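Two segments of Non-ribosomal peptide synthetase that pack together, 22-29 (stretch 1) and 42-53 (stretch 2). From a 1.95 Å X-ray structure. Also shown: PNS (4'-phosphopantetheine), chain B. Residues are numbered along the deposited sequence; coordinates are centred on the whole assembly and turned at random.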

# COMPACT_ATOMS: atom_id res chain seq x y z
N ALA A 22 -13.63 -30.18 -7.53
CA ALA A 22 -13.20 -31.06 -6.45
C ALA A 22 -12.14 -30.39 -5.59
O ALA A 22 -12.11 -30.58 -4.37
CB ALA A 22 -12.67 -32.38 -7.01
N ILE A 23 -11.26 -29.60 -6.22
CA ILE A 23 -10.24 -28.89 -5.46
C ILE A 23 -10.89 -27.85 -4.54
O ILE A 23 -10.57 -27.78 -3.35
CB ILE A 23 -9.21 -28.25 -6.40
CG1 ILE A 23 -8.43 -29.34 -7.13
CG2 ILE A 23 -8.29 -27.38 -5.61
CD1 ILE A 23 -7.52 -28.82 -8.22
N PHE A 24 -11.79 -27.02 -5.08
CA PHE A 24 -12.57 -26.12 -4.24
C PHE A 24 -13.12 -26.86 -3.03
O PHE A 24 -12.90 -26.46 -1.88
CB PHE A 24 -13.74 -25.51 -5.01
CG PHE A 24 -13.41 -24.26 -5.80
CD1 PHE A 24 -12.20 -24.13 -6.46
CD2 PHE A 24 -14.35 -23.25 -5.92
CE1 PHE A 24 -11.92 -22.99 -7.21
CE2 PHE A 24 -14.08 -22.11 -6.66
CZ PHE A 24 -12.86 -21.98 -7.32
N SER A 25 -13.82 -27.97 -3.27
CA SER A 25 -14.51 -28.64 -2.18
C SER A 25 -13.53 -29.23 -1.16
O SER A 25 -13.82 -29.24 0.04
CB SER A 25 -15.43 -29.73 -2.73
OG SER A 25 -14.79 -31.00 -2.69
N SER A 26 -12.38 -29.72 -1.60
CA SER A 26 -11.42 -30.30 -0.67
C SER A 26 -10.72 -29.21 0.14
O SER A 26 -10.49 -29.37 1.35
CB SER A 26 -10.40 -31.13 -1.43
OG SER A 26 -9.36 -31.56 -0.58
N ILE A 27 -10.39 -28.09 -0.51
CA ILE A 27 -9.69 -27.00 0.15
C ILE A 27 -10.59 -26.33 1.18
O ILE A 27 -10.17 -26.08 2.32
CB ILE A 27 -9.19 -26.00 -0.91
CG1 ILE A 27 -8.03 -26.60 -1.71
CG2 ILE A 27 -8.78 -24.72 -0.28
CD1 ILE A 27 -6.78 -26.78 -0.91
N LEU A 28 -11.85 -26.07 0.82
CA LEU A 28 -12.83 -25.42 1.67
C LEU A 28 -13.57 -26.36 2.60
O LEU A 28 -14.33 -25.88 3.46
CB LEU A 28 -13.87 -24.70 0.81
CG LEU A 28 -13.35 -23.57 -0.08
CD1 LEU A 28 -14.51 -23.02 -0.88
CD2 LEU A 28 -12.70 -22.49 0.77
N ASN A 29 -13.42 -27.67 2.45
CA ASN A 29 -14.17 -28.66 3.22
C ASN A 29 -15.68 -28.40 3.14
O ASN A 29 -16.36 -28.14 4.13
CB ASN A 29 -13.69 -28.70 4.68
CG ASN A 29 -12.18 -28.71 4.80
OD1 ASN A 29 -11.50 -29.59 4.25
ND2 ASN A 29 -11.64 -27.74 5.52
N ILE A 42 -18.63 -18.76 -0.97
CA ILE A 42 -18.97 -20.04 -0.34
C ILE A 42 -18.05 -20.35 0.84
O ILE A 42 -18.08 -21.48 1.34
CB ILE A 42 -18.96 -21.20 -1.36
CG1 ILE A 42 -17.55 -21.47 -1.88
CG2 ILE A 42 -19.91 -20.90 -2.51
CD1 ILE A 42 -17.52 -22.29 -3.16
N GLY A 43 -17.25 -19.39 1.29
CA GLY A 43 -16.38 -19.57 2.44
C GLY A 43 -14.91 -19.43 2.14
O GLY A 43 -14.08 -19.65 3.03
N GLY A 44 -14.53 -19.09 0.91
CA GLY A 44 -13.14 -18.87 0.60
C GLY A 44 -12.68 -17.49 1.03
O GLY A 44 -13.43 -16.52 0.99
N THR A 45 -11.43 -17.43 1.47
CA THR A 45 -10.79 -16.18 1.84
C THR A 45 -9.57 -15.96 0.95
O THR A 45 -9.14 -16.85 0.21
CB THR A 45 -10.36 -16.17 3.30
OG1 THR A 45 -9.41 -17.23 3.51
CG2 THR A 45 -11.58 -16.37 4.21
N SER A 46 -9.00 -14.76 1.09
CA SER A 46 -7.83 -14.40 0.30
C SER A 46 -6.62 -15.27 0.65
O SER A 46 -5.78 -15.53 -0.21
CB SER A 46 -7.50 -12.93 0.53
OG SER A 46 -7.05 -12.76 1.86
N LEU A 47 -6.52 -15.73 1.90
CA LEU A 47 -5.40 -16.60 2.24
C LEU A 47 -5.66 -18.05 1.84
O LEU A 47 -4.71 -18.77 1.51
CB LEU A 47 -5.07 -16.50 3.73
CG LEU A 47 -4.54 -15.12 4.14
CD1 LEU A 47 -4.14 -15.08 5.61
CD2 LEU A 47 -3.38 -14.69 3.24
N ILE A 48 -6.92 -18.50 1.86
CA ILE A 48 -7.22 -19.82 1.33
C ILE A 48 -7.05 -19.83 -0.18
O ILE A 48 -6.78 -20.88 -0.78
CB ILE A 48 -8.63 -20.26 1.75
CG1 ILE A 48 -8.74 -20.38 3.27
CG2 ILE A 48 -8.99 -21.58 1.13
CD1 ILE A 48 -10.16 -20.53 3.76
N ALA A 49 -7.22 -18.68 -0.83
CA ALA A 49 -7.00 -18.61 -2.27
C ALA A 49 -5.57 -18.99 -2.63
O ALA A 49 -5.33 -19.55 -3.71
CB ALA A 49 -7.32 -17.21 -2.78
N SER A 50 -4.62 -18.73 -1.73
CA SER A 50 -3.24 -19.11 -2.02
C SER A 50 -3.07 -20.62 -1.95
O SER A 50 -2.32 -21.21 -2.74
CB SER A 50 -2.26 -18.41 -1.07
OG SER A 50 -2.39 -18.83 0.27
N LYS A 51 -3.78 -21.28 -1.03
CA LYS A 51 -3.77 -22.74 -1.01
C LYS A 51 -4.41 -23.28 -2.28
O LYS A 51 -3.92 -24.26 -2.86
CB LYS A 51 -4.49 -23.27 0.23
CG LYS A 51 -4.15 -22.52 1.51
N LEU A 52 -5.50 -22.66 -2.72
CA LEU A 52 -6.10 -23.03 -3.99
C LEU A 52 -5.08 -22.98 -5.12
O LEU A 52 -4.95 -23.92 -5.91
CB LEU A 52 -7.29 -22.12 -4.30
CG LEU A 52 -7.86 -22.32 -5.70
CD1 LEU A 52 -8.36 -23.73 -5.83
CD2 LEU A 52 -8.98 -21.35 -5.95
N ILE A 53 -4.32 -21.87 -5.19
CA ILE A 53 -3.34 -21.71 -6.27
C ILE A 53 -2.26 -22.77 -6.15
O ILE A 53 -1.84 -23.36 -7.16
CB ILE A 53 -2.74 -20.29 -6.25
CG1 ILE A 53 -3.77 -19.23 -6.67
CG2 ILE A 53 -1.52 -20.22 -7.17
CD1 ILE A 53 -4.18 -19.30 -8.13
O23 PNS B . -8.21 -10.60 2.31
P24 PNS B . -7.07 -11.48 2.57
O26 PNS B . -6.71 -11.71 3.94
O27 PNS B . -5.86 -10.70 2.03
C28 PNS B . -4.63 -11.30 1.76
C29 PNS B . -3.71 -10.43 0.93
C30 PNS B . -2.40 -11.14 0.79
C31 PNS B . -4.30 -10.24 -0.45
C32 PNS B . -3.49 -9.09 1.67
O33 PNS B . -3.19 -9.36 3.01
C34 PNS B . -2.41 -8.22 1.03
O35 PNS B . -2.60 -7.80 -0.06
N36 PNS B . -1.30 -7.97 1.72
C37 PNS B . -0.22 -7.14 1.29
C38 PNS B . -0.39 -5.68 1.66
C39 PNS B . 0.87 -4.90 1.46
O40 PNS B . 1.93 -5.35 1.73
N41 PNS B . 0.71 -3.71 0.98

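This is a small apolar contact, in which one face of a helix in stretch 1 packs against a loop and the helix that follows it in stretch 2. The two stretches together bury 425 Å², and no hydrogen bond crosses between them among the modelled atoms.

The helix axes approach to 10.2 Å. Their N-to-C directions differ by 129°, so the helices run obliquely, nearer to antiparallel than to parallel. The backbones come near each other at two places. Ile-27 CA lies 6.8 Å from Leu-52 CA, and Leu-28 CA lies 6.6 Å from Gly-44 CA.

Stretch 1 contributes Ile-23, Phe-24, Ile-27 and Leu-28. The spacing of three and four residues puts them along one side of the helix. Ser-25 points away, and Ala-22 and Ser-26 are out of reach.

Leu-52 packs against Ile-23 and Phe-24. Its CD1 meets Ile-23 CG2 at 3.7 Å, and its CD2 meets Phe-24 CE1 at 3.6 Å. Leu-52 CD1 also lies 3.9 Å from Phe-24 CE1, so both methyls border the ring, but only CD1 reaches Ile-23. The Phe-24 ring also lies near Ile-42, with CD2 4.3 Å from Ile-42 CD1. Both aliphatic groups approach the ring obliquely.

Ile-27 points toward stretch 2 and makes the tightest apolar contact, CG2 to Ile-48 CG2 at 3.4 Å. Its CD1 also reaches Lys-51 CB, at 4.3 Å. That contact uses the aliphatic base of the lysine, whose CD, CE and NZ are not modelled.

Leu-28 has the largest covered area. Its CD1 packs on Ile-42 CG1 at 3.6 Å. Its CD2 lies 3.7 Å from Gly-44 CA and 3.8 Å from Ile-48 CG2. The leucine methyl rests directly against the Gly-44 backbone. Gly-43 has a phi of 118°, where a CB would be jammed against the preceding carbonyl oxygen.

The hydrogen bonds found lie within each stretch. In stretch 1, Ile-27 N donates to Ile-23 O and Leu-28 N to Phe-24 O, both at 2.9 Å. Asn-29 leaves the helix with positive phi. In stretch 2, Thr-45 caps the helix: Ile-48 N donates to Thr-45 OG1 at 3.2 Å. Further along, Leu-52 N donates to Ile-48 O at 2.9 Å. These bonds satisfy backbone groups locally and maintain the helices that carry the contacting side chains.

Ser-46 takes no part in the packing. Its OG is covalently bonded to P24 of the 4'-phosphopantetheine at 1.5 Å, the prosthetic arm expected of a carrier domain in a non-ribosomal peptide synthetase.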